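Local coordinates for CCMAN5 (Cellulosimicrobium cellulans, PDB 2XSG), which hydrolyses alpha-mannosidic bonds as a family 92 glycoside hydrolase and probably helps to expose mannose-6-phosphate on yeast-made glycoproteins, at residues Lys646-Arg649 / Gly654-Pro657; Ala611-Ile614 / Glu618-Asn621; Val15-Glu20 / Phe311-Tyr316; Arg622-Ala625 / Ala631-Ser634. One frame throughout, in Å; residues are numbered along the deposited sequence.

Contact 1 (Lys646-Arg649 / Gly654-Pro657); sequences KVYR and GMLP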
loop_
_atom_site.group_PDB
_atom_site.type_symbol
_atom_site.label_atom_id
_atom_site.label_comp_id
_atom_site.label_asym_id
_atom_site.label_seq_id
_atom_site.Cartn_x
_atom_site.Cartn_y
_atom_site.Cartn_z
ATOM N N LYS A 646 -9.860 -6.987 17.682
ATOM C CA LYS A 646 -10.203 -6.304 16.434
ATOM C C LYS A 646 -8.979 -6.327 15.538
ATOM O O LYS A 646 -7.855 -6.118 15.999
ATOM C CB LYS A 646 -10.605 -4.849 16.661
ATOM C CG LYS A 646 -11.836 -4.615 17.502
ATOM C CD LYS A 646 -12.282 -3.151 17.329
ATOM C CE LYS A 646 -13.798 -3.008 17.315
ATOM N NZ LYS A 646 -14.164 -1.550 17.354
ATOM N N VAL A 647 -9.208 -6.561 14.254
ATOM C CA VAL A 647 -8.123 -6.613 13.275
ATOM C C VAL A 647 -7.733 -5.181 12.926
ATOM O O VAL A 647 -6.556 -4.862 12.787
ATOM C CB VAL A 647 -8.557 -7.446 12.036
ATOM C CG1 VAL A 647 -7.624 -7.243 10.835
ATOM C CG2 VAL A 647 -8.620 -8.914 12.402
ATOM N N TYR A 648 -8.745 -4.330 12.806
ATOM C CA TYR A 648 -8.583 -2.927 12.490
ATOM C C TYR A 648 -9.034 -2.078 13.677
ATOM O O TYR A 648 -10.172 -2.242 14.133
ATOM C CB TYR A 648 -9.471 -2.572 11.298
ATOM C CG TYR A 648 -8.999 -3.109 9.976
ATOM C CD1 TYR A 648 -9.306 -4.410 9.584
ATOM C CD2 TYR A 648 -8.292 -2.302 9.092
ATOM C CE1 TYR A 648 -8.871 -4.917 8.351
ATOM C CE2 TYR A 648 -7.870 -2.789 7.833
ATOM C CZ TYR A 648 -8.166 -4.097 7.479
ATOM O OH TYR A 648 -7.758 -4.579 6.264
ATOM N N ARG A 649 -8.157 -1.187 14.164
ATOM C CA ARG A 649 -8.486 -0.259 15.276
ATOM C C ARG A 649 -8.269 1.190 14.853
ATOM O O ARG A 649 -7.341 1.470 14.093
ATOM C CB ARG A 649 -7.611 -0.505 16.528
ATOM C CG ARG A 649 -7.462 -1.956 16.969
ATOM C CD ARG A 649 -7.285 -2.118 18.481
ATOM N NE ARG A 649 -8.253 -3.128 18.913
ATOM C CZ ARG A 649 -8.158 -3.903 19.993
ATOM N NH1 ARG A 649 -7.107 -3.815 20.795
ATOM N NH2 ARG A 649 -9.124 -4.790 20.257
ATOM N N GLY A 654 -2.797 0.252 14.809
ATOM C CA GLY A 654 -3.920 0.257 13.859
ATOM C C GLY A 654 -4.318 -1.095 13.288
ATOM O O GLY A 654 -5.513 -1.351 13.071
ATOM N N MET A 655 -3.325 -1.954 13.036
ATOM C CA MET A 655 -3.575 -3.303 12.563
ATOM C C MET A 655 -3.084 -4.277 13.616
ATOM O O MET A 655 -2.457 -3.880 14.603
ATOM C CB MET A 655 -2.787 -3.579 11.266
ATOM C CG MET A 655 -2.711 -2.438 10.279
ATOM S SD MET A 655 -4.254 -2.279 9.428
ATOM C CE MET A 655 -3.793 -1.129 8.138
ATOM N N LEU A 656 -3.304 -5.564 13.357
ATOM C CA LEU A 656 -2.682 -6.621 14.147
ATOM C C LEU A 656 -1.164 -6.423 14.192
ATOM O O LEU A 656 -0.594 -5.858 13.253
ATOM C CB LEU A 656 -2.991 -7.977 13.529
ATOM C CG LEU A 656 -4.467 -8.415 13.563
ATOM C CD1 LEU A 656 -4.639 -9.661 12.730
ATOM C CD2 LEU A 656 -4.939 -8.642 14.993
ATOM N N PRO A 657 -0.508 -6.900 15.264
ATOM C CA PRO A 657 0.953 -6.884 15.228
ATOM C C PRO A 657 1.441 -7.727 14.023
ATOM O O PRO A 657 0.848 -8.766 13.738
ATOM C CB PRO A 657 1.345 -7.547 16.553
ATOM C CG PRO A 657 0.100 -8.355 16.959
ATOM C CD PRO A 657 -1.037 -7.540 16.491
HETATM O O HOH W 1 -7.076 0.494 11.688
#
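The forked end of Leu656 comes up against Val647, CD1 meeting the Val647 CG2 methyl at 4.1 Å, while CD2 rests 4.0 Å from the backbone O of Lys646. The fork gets there because CG sits beside the Leu656 backbone N, opposite the carbonyl carbon (chi1 -66°). Next to this pair, the thioether of Met655 slants onto the ring of Tyr648 in a Met-aromatic contact, SD 4.6 Å from the ring centroid and 38° off its normal; the phenol OH of Tyr648 is hydrogen-bonded to Met666 O. These four side chains form the close, buried part. The other margin is looser: Lys646 and Arg649 are partly exposed, and both side chains run off from 654-657 at their ends. Cutting Leu656 back to an alanine would remove both methyls and would probably leave Val647 CG2 facing a gap. A nearly straight backbone bond joins the segments, Arg649 N to Gly654 O (2.9 Å, 171°), and a water donates to Gly654 O (2.8 Å) and to Arg649 O (2.6 Å). Two donors thus grip the Gly654 carbonyl, so the turn back of this loop in the catalytic domain combines a polar clasp at one end with apolar and sulfur packing along the rest.

Contact 2 (Ala611-Ile614 / Glu618-Asn621); sequences ARAI and ETWN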
loop_
_atom_site.group_PDB
_atom_site.type_symbol
_atom_site.label_atom_id
_atom_site.label_comp_id
_atom_site.label_asym_id
_atom_site.label_seq_id
_atom_site.Cartn_x
_atom_site.Cartn_y
_atom_site.Cartn_z
ATOM N N ALA A 611 -17.305 -10.762 6.748
ATOM C CA ALA A 611 -16.930 -9.424 6.277
ATOM C C ALA A 611 -17.181 -8.370 7.357
ATOM O O ALA A 611 -16.279 -7.600 7.701
ATOM C CB ALA A 611 -17.655 -9.064 4.991
ATOM N N ARG A 612 -18.387 -8.353 7.917
ATOM C CA ARG A 612 -18.678 -7.402 8.982
ATOM C C ARG A 612 -17.788 -7.637 10.215
ATOM O O ARG A 612 -17.318 -6.671 10.828
ATOM C CB ARG A 612 -20.171 -7.409 9.347
ATOM C CG ARG A 612 -20.575 -6.340 10.360
ATOM C CD ARG A 612 -20.517 -4.927 9.803
ATOM N NE ARG A 612 -20.604 -3.902 10.854
ATOM C CZ ARG A 612 -21.507 -2.920 10.892
ATOM N NH1 ARG A 612 -22.413 -2.788 9.929
ATOM N NH2 ARG A 612 -21.479 -2.028 11.884
ATOM N N ALA A 613 -17.531 -8.904 10.548
ATOM C CA ALA A 613 -16.782 -9.266 11.770
ATOM C C ALA A 613 -15.288 -8.917 11.716
ATOM O O ALA A 613 -14.744 -8.256 12.623
ATOM C CB ALA A 613 -16.973 -10.765 12.091
ATOM N N ILE A 614 -14.624 -9.369 10.656
ATOM C CA ILE A 614 -13.186 -9.126 10.488
ATOM C C ILE A 614 -12.897 -7.630 10.489
ATOM O O ILE A 614 -11.929 -7.178 11.096
ATOM C CB ILE A 614 -12.632 -9.796 9.193
ATOM C CG1 ILE A 614 -12.707 -11.327 9.306
ATOM C CG2 ILE A 614 -11.128 -9.407 8.936
ATOM C CD1 ILE A 614 -12.616 -12.068 7.958
ATOM N N GLU A 618 -14.512 -7.831 16.870
ATOM C CA GLU A 618 -13.443 -8.690 17.348
ATOM C C GLU A 618 -13.573 -10.035 16.672
ATOM O O GLU A 618 -14.680 -10.548 16.540
ATOM C CB GLU A 618 -13.562 -8.920 18.845
ATOM C CG GLU A 618 -13.323 -7.710 19.716
ATOM C CD GLU A 618 -12.936 -8.121 21.124
ATOM O OE1 GLU A 618 -13.325 -9.234 21.540
ATOM O OE2 GLU A 618 -12.211 -7.357 21.797
ATOM N N THR A 619 -12.450 -10.600 16.241
ATOM C CA THR A 619 -12.417 -11.968 15.724
ATOM C C THR A 619 -11.302 -12.773 16.376
ATOM O O THR A 619 -10.376 -12.199 16.958
ATOM C CB THR A 619 -12.149 -12.017 14.200
ATOM O OG1 THR A 619 -11.049 -11.147 13.880
ATOM C CG2 THR A 619 -13.393 -11.610 13.414
ATOM N N TRP A 620 -11.388 -14.099 16.247
ATOM C CA TRP A 620 -10.283 -14.991 16.597
ATOM C C TRP A 620 -9.156 -14.879 15.585
ATOM O O TRP A 620 -9.378 -14.950 14.377
ATOM C CB TRP A 620 -10.756 -16.439 16.667
ATOM C CG TRP A 620 -11.447 -16.744 17.953
ATOM C CD1 TRP A 620 -12.773 -17.064 18.121
ATOM C CD2 TRP A 620 -10.861 -16.735 19.258
ATOM N NE1 TRP A 620 -13.031 -17.279 19.450
ATOM C CE2 TRP A 620 -11.884 -17.076 20.174
ATOM C CE3 TRP A 620 -9.567 -16.497 19.744
ATOM C CZ2 TRP A 620 -11.651 -17.182 21.554
ATOM C CZ3 TRP A 620 -9.338 -16.594 21.119
ATOM C CH2 TRP A 620 -10.377 -16.931 22.007
ATOM N N ASN A 621 -7.947 -14.679 16.100
ATOM C CA ASN A 621 -6.756 -14.593 15.265
ATOM C C ASN A 621 -5.711 -15.599 15.683
ATOM O O ASN A 621 -5.163 -15.514 16.785
ATOM C CB ASN A 621 -6.192 -13.177 15.271
ATOM C CG ASN A 621 -7.033 -12.238 14.442
ATOM O OD1 ASN A 621 -6.804 -12.091 13.243
ATOM N ND2 ASN A 621 -8.061 -11.657 15.057
HETATM O O HOH W 2 -11.511 -8.359 13.627
#
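Ile614, near the end of helix 604-616, and Thr619 of strand 618-623 bring their backbones to a CA-CA distance of 6.0 Å, with no hydrogen bond passing directly between the two segments. The contact instead turns on one methyl. Thr619 CG2 is set opposite its own carbonyl carbon, beside the backbone N, and reaches the helix between two residues: it lies 3.9 Å from Ala613 CB and 4.2 Å from Ile614 CG1, with the Ala613 carbonyl O 3.7 Å away. The same rotation (chi1 47°) gives the hydroxyl a different task. A water lies 2.8 Å from both Thr619 OG1 and Ile614 O and can link strand to helix. Thr619 OG1 also accepts from Asn621 ND2 at 3.3 Å, a bond that leaves the amide plane by 31°. One threonine therefore presents a methyl branch to the helix and a polar branch to water and to its own strand. The whole is a short helix-to-strand connection of the catalytic domain, in which an outermost strand of a three-stranded antiparallel sheet follows the helix closely in sequence; backbone bonds tie Thr619 to Thr645 and Asn621 to Leu643 on strand 638-646, while Ile614 packs on Asn586 and Pro595.

Contact 3 (Val15-Glu20 / Phe311-Tyr316); sequences VFVGTE and FYTHLY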
loop_
_atom_site.group_PDB
_atom_site.type_symbol
_atom_site.label_atom_id
_atom_site.label_comp_id
_atom_site.label_asym_id
_atom_site.label_seq_id
_atom_site.Cartn_x
_atom_site.Cartn_y
_atom_site.Cartn_z
ATOM N N VAL A 15 -4.243 10.368 10.732
ATOM C CA VAL A 15 -2.967 9.947 10.139
ATOM C C VAL A 15 -2.056 9.184 11.117
ATOM O O VAL A 15 -0.999 8.698 10.733
ATOM C CB VAL A 15 -2.173 11.118 9.483
ATOM C CG1 VAL A 15 -2.998 11.829 8.406
ATOM C CG2 VAL A 15 -1.659 12.109 10.540
ATOM N N PHE A 16 -2.460 9.083 12.381
ATOM C CA PHE A 16 -1.651 8.359 13.358
ATOM C C PHE A 16 -2.032 6.897 13.476
ATOM O O PHE A 16 -1.302 6.107 14.067
ATOM C CB PHE A 16 -1.695 9.046 14.716
ATOM C CG PHE A 16 -0.993 10.367 14.727
ATOM C CD1 PHE A 16 0.397 10.431 14.651
ATOM C CD2 PHE A 16 -1.723 11.539 14.813
ATOM C CE1 PHE A 16 1.056 11.656 14.650
ATOM C CE2 PHE A 16 -1.079 12.774 14.814
ATOM C CZ PHE A 16 0.312 12.834 14.738
ATOM N N VAL A 17 -3.160 6.533 12.881
ATOM C CA VAL A 17 -3.580 5.145 12.870
ATOM C C VAL A 17 -2.527 4.312 12.157
ATOM O O VAL A 17 -2.159 4.607 11.017
ATOM C CB VAL A 17 -4.963 4.976 12.224
ATOM C CG1 VAL A 17 -5.219 3.485 11.849
ATOM C CG2 VAL A 17 -6.032 5.515 13.190
ATOM N N GLY A 18 -2.041 3.286 12.848
ATOM C CA GLY A 18 -1.031 2.394 12.283
ATOM C C GLY A 18 0.426 2.856 12.425
ATOM O O GLY A 18 1.321 2.230 11.857
ATOM N N THR A 19 0.663 3.928 13.184
ATOM C CA THR A 19 2.017 4.508 13.339
ATOM C C THR A 19 2.775 4.044 14.600
ATOM O O THR A 19 3.895 4.504 14.862
ATOM C CB THR A 19 1.985 6.048 13.317
ATOM O OG1 THR A 19 1.256 6.528 14.461
ATOM C CG2 THR A 19 1.337 6.580 12.000
ATOM N N GLU A 20 2.169 3.153 15.380
ATOM C CA GLU A 20 2.861 2.579 16.550
ATOM C C GLU A 20 3.576 1.281 16.189
ATOM O O GLU A 20 2.995 0.409 15.543
ATOM C CB GLU A 20 1.903 2.341 17.724
ATOM C CG GLU A 20 2.619 1.827 19.007
ATOM C CD GLU A 20 1.865 2.148 20.289
ATOM O OE1 GLU A 20 1.008 3.048 20.266
ATOM O OE2 GLU A 20 2.148 1.520 21.334
ATOM N N PHE A 311 -13.200 4.483 8.108
ATOM C CA PHE A 311 -13.352 4.503 6.657
ATOM C C PHE A 311 -12.491 5.580 5.978
ATOM O O PHE A 311 -11.716 5.269 5.056
ATOM C CB PHE A 311 -14.816 4.654 6.243
ATOM C CG PHE A 311 -15.011 4.675 4.775
ATOM C CD1 PHE A 311 -15.060 3.486 4.052
ATOM C CD2 PHE A 311 -15.099 5.882 4.089
ATOM C CE1 PHE A 311 -15.203 3.508 2.683
ATOM C CE2 PHE A 311 -15.233 5.907 2.713
ATOM C CZ PHE A 311 -15.294 4.717 2.008
ATOM N N TYR A 312 -12.639 6.836 6.408
ATOM C CA TYR A 312 -11.945 7.948 5.743
ATOM C C TYR A 312 -10.419 7.913 5.925
ATOM O O TYR A 312 -9.675 8.329 5.029
ATOM C CB TYR A 312 -12.569 9.324 6.058
ATOM C CG TYR A 312 -13.864 9.516 5.279
ATOM C CD1 TYR A 312 -13.847 9.728 3.883
ATOM C CD2 TYR A 312 -15.095 9.444 5.911
ATOM C CE1 TYR A 312 -15.025 9.868 3.166
ATOM C CE2 TYR A 312 -16.282 9.583 5.208
ATOM C CZ TYR A 312 -16.238 9.780 3.825
ATOM O OH TYR A 312 -17.407 9.918 3.132
ATOM N N THR A 313 -9.976 7.407 7.071
ATOM C CA THR A 313 -8.564 7.196 7.337
ATOM C C THR A 313 -8.000 6.180 6.329
ATOM O O THR A 313 -6.927 6.392 5.755
ATOM C CB THR A 313 -8.330 6.711 8.788
ATOM O OG1 THR A 313 -8.785 7.713 9.718
ATOM C CG2 THR A 313 -6.842 6.398 9.030
ATOM N N HIS A 314 -8.730 5.090 6.108
ATOM C CA HIS A 314 -8.265 4.068 5.173
ATOM C C HIS A 314 -8.473 4.468 3.709
ATOM O O HIS A 314 -7.683 4.069 2.829
ATOM C CB HIS A 314 -8.849 2.686 5.494
ATOM C CG HIS A 314 -8.372 2.142 6.806
ATOM N ND1 HIS A 314 -7.036 1.993 7.103
ATOM C CD2 HIS A 314 -9.049 1.739 7.907
ATOM C CE1 HIS A 314 -6.907 1.515 8.325
ATOM N NE2 HIS A 314 -8.114 1.338 8.830
ATOM N N LEU A 315 -9.501 5.270 3.431
ATOM C CA LEU A 315 -9.594 5.857 2.095
ATOM C C LEU A 315 -8.351 6.736 1.831
ATOM O O LEU A 315 -7.735 6.673 0.741
ATOM C CB LEU A 315 -10.889 6.655 1.912
ATOM C CG LEU A 315 -11.294 7.098 0.501
ATOM C CD1 LEU A 315 -11.561 5.902 -0.437
ATOM C CD2 LEU A 315 -12.509 8.022 0.528
ATOM N N TYR A 316 -7.968 7.536 2.829
ATOM C CA TYR A 316 -6.745 8.344 2.734
ATOM C C TYR A 316 -5.524 7.458 2.393
ATOM O O TYR A 316 -4.763 7.763 1.498
ATOM C CB TYR A 316 -6.551 9.153 4.021
ATOM C CG TYR A 316 -5.168 9.731 4.245
ATOM C CD1 TYR A 316 -4.794 10.960 3.687
ATOM C CD2 TYR A 316 -4.240 9.060 5.033
ATOM C CE1 TYR A 316 -3.507 11.493 3.901
ATOM C CE2 TYR A 316 -2.964 9.579 5.246
ATOM C CZ TYR A 316 -2.603 10.795 4.684
ATOM O OH TYR A 316 -1.337 11.308 4.906
#
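Val15 lays its CG1 methyl obliquely against the phenol end of Tyr316, 3.9 Å from CE2 and just as near to CZ and OH. The ring can meet it because Tyr316 CG stands opposite the backbone N (chi1 164°), which carries the ring out from the helix to the N-terminal loop. One turn earlier, Thr313 CG2 meets Val17 CB at 4.0 Å. The threonine divides its labour: the methyl faces the valine, whereas OG1 is hydrogen-bonded to Arg309 O and to Asp14 N, so a hydroxyl in a buried setting has partners from both the helix and the loop. Val17 CG1 also approaches His314 CE1, more distantly at 4.4 Å and at a slant to the ring, whose ND1 is held by Ser667 OG. The loop is folded by a type II beta turn from Phe16 to Thr19. Phe16 O accepts from both Thr19 N (3.1 Å) and Thr19 OG1 (2.6 Å), and Gly18 adopts a positive phi of 85°, where a side chain would press on the carbonyl O of Val17. Through this largely apolar seam the N-terminal region is joined to helix 306-318 of the catalytic domain: Val15 and Phe16 of the loop also touch strand 106-109, and on the far side of the helix Phe311 and Leu315 pack on helix 665-675 and strand 293-296.

Contact 4 (Arg622-Ala625 / Ala631-Ser634); sequences RYIA and AVPS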
loop_
_atom_site.group_PDB
_atom_site.type_symbol
_atom_site.label_atom_id
_atom_site.label_comp_id
_atom_site.label_asym_id
_atom_site.label_seq_id
_atom_site.Cartn_x
_atom_site.Cartn_y
_atom_site.Cartn_z
ATOM N N ARG A 622 -5.483 -16.574 14.802
ATOM C CA ARG A 622 -4.488 -17.614 15.018
ATOM C C ARG A 622 -3.132 -17.234 14.427
ATOM O O ARG A 622 -2.080 -17.544 15.002
ATOM C CB ARG A 622 -4.965 -18.962 14.441
ATOM C CG ARG A 622 -3.893 -20.067 14.498
ATOM C CD ARG A 622 -4.401 -21.442 14.070
ATOM N NE ARG A 622 -3.293 -22.409 14.003
ATOM C CZ ARG A 622 -3.400 -23.681 13.614
ATOM N NH1 ARG A 622 -4.571 -24.209 13.280
ATOM N NH2 ARG A 622 -2.317 -24.441 13.582
ATOM N N TYR A 623 -3.148 -16.548 13.288
ATOM C CA TYR A 623 -1.909 -16.296 12.560
ATOM C C TYR A 623 -1.434 -14.838 12.542
ATOM O O TYR A 623 -2.229 -13.909 12.427
ATOM C CB TYR A 623 -2.040 -16.809 11.125
ATOM C CG TYR A 623 -2.293 -18.310 11.011
ATOM C CD1 TYR A 623 -3.589 -18.806 10.871
ATOM C CD2 TYR A 623 -1.243 -19.216 10.998
ATOM C CE1 TYR A 623 -3.830 -20.172 10.738
ATOM C CE2 TYR A 623 -1.475 -20.588 10.886
ATOM C CZ TYR A 623 -2.770 -21.053 10.751
ATOM O OH TYR A 623 -3.015 -22.404 10.624
ATOM N N ILE A 624 -0.115 -14.670 12.658
ATOM C CA ILE A 624 0.569 -13.392 12.378
ATOM C C ILE A 624 1.157 -13.485 10.972
ATOM O O ILE A 624 0.946 -14.486 10.295
ATOM C CB ILE A 624 1.659 -13.039 13.458
ATOM C CG1 ILE A 624 2.562 -14.244 13.764
ATOM C CG2 ILE A 624 0.985 -12.520 14.746
ATOM C CD1 ILE A 624 3.767 -13.928 14.656
ATOM N N ALA A 625 1.855 -12.449 10.518
ATOM C CA ALA A 625 2.294 -12.371 9.128
ATOM C C ALA A 625 3.715 -12.867 8.919
ATOM O O ALA A 625 4.198 -12.899 7.795
ATOM C CB ALA A 625 2.127 -10.957 8.585
ATOM N N ALA A 631 6.189 -8.117 19.689
ATOM C CA ALA A 631 5.053 -7.281 20.045
ATOM C C ALA A 631 3.872 -8.053 20.637
ATOM O O ALA A 631 2.963 -7.446 21.194
ATOM C CB ALA A 631 4.610 -6.463 18.854
ATOM N N VAL A 632 3.883 -9.382 20.531
ATOM C CA VAL A 632 2.780 -10.211 21.039
ATOM C C VAL A 632 3.306 -11.625 21.201
ATOM O O VAL A 632 4.088 -12.087 20.362
ATOM C CB VAL A 632 1.545 -10.175 20.069
ATOM C CG1 VAL A 632 1.822 -10.963 18.765
ATOM C CG2 VAL A 632 0.253 -10.658 20.764
ATOM N N PRO A 633 2.902 -12.325 22.277
ATOM C CA PRO A 633 3.360 -13.706 22.447
ATOM C C PRO A 633 3.014 -14.577 21.229
ATOM O O PRO A 633 1.837 -14.766 20.911
ATOM C CB PRO A 633 2.605 -14.175 23.694
ATOM C CG PRO A 633 2.356 -12.946 24.452
ATOM C CD PRO A 633 2.145 -11.850 23.452
ATOM N N SER A 634 4.053 -15.087 20.565
ATOM C CA SER A 634 3.915 -15.669 19.237
ATOM C C SER A 634 5.056 -16.627 18.930
ATOM O O SER A 634 6.114 -16.581 19.568
ATOM C CB SER A 634 3.863 -14.567 18.166
ATOM O OG SER A 634 4.960 -13.676 18.292
#
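Ile624 meets Val632 and Ser634 beside a small three-stranded antiparallel sheet, in which strand 638-646 lies between 618-623 and 634-635; Ile624 follows directly on the first outer strand, and Ser634 begins the second. Leading up to it, Arg622 runs out fully extended and places its guanidinium face beneath Tyr623 OH, which sits 3.3 Å above the plane over its centre. Arg622 NH2 forms a salt bridge with Glu638, and the Tyr623 hydroxyl is hydrogen-bonded to Ala527 O, so both polar ends are engaged away from 631-634. Ile624 then carries the contact. Its CG1 branch is wedged between the backbone N and the carbonyl carbon (chi1 47°) and continues straight to CD1, which lies 3.8 Å from Ser634 OG. The other branch, CG2, reaches Val632 CG1 at a looser 4.4 Å. Ile624 and Val632 both also touch Phe639 of the middle strand, which therefore lies next to the contact. Ala625 closes the segment, its N hydrogen-bonded to Thr658 OG1 and its O to Gln536 NE2. Across from Ile624, Ser634 OG is hydrogen-bonded to Ser629 N and donates to Val632 O at 2.8 Å, coming in at 158° to the C=O bond and 21° out of its plane. With an alanine in place of Ser634 the hydroxyl is lost, which would probably leave Ser629 N and the Val632 carbonyl without this shared mate. The methylene beneath that hydroxyl makes the closest approach of the two segments, Ser634 CB to Ile624 CD1 at 3.6 Å.

In the fold
Contact 1 is the hub of the set. Its Leu656 CD1 lies 3.3 Å from Asn621 OD1 of contact 2, Arg649 O lies 3.7 Å from Val17 CG1 of contact 3, and Pro657 CG lies 3.6 Å from Val632 CG1 of contact 4. The centres of contacts 2, 3 and 4 are about 10, 11 and 12 Å from that of contact 1, whereas contacts 3 and 4, about 22 Å apart between centres, do not touch. Contacts 2 and 4 share strand 618-623. The calcium ion bound by Asn588, Glu589 and Asp662, which probably marks the active site as in other family 92 enzymes, is about 10 Å from the side chains of Met655 and Ile624; the same two side chains lie about 13 Å from a bound bis-tris propane.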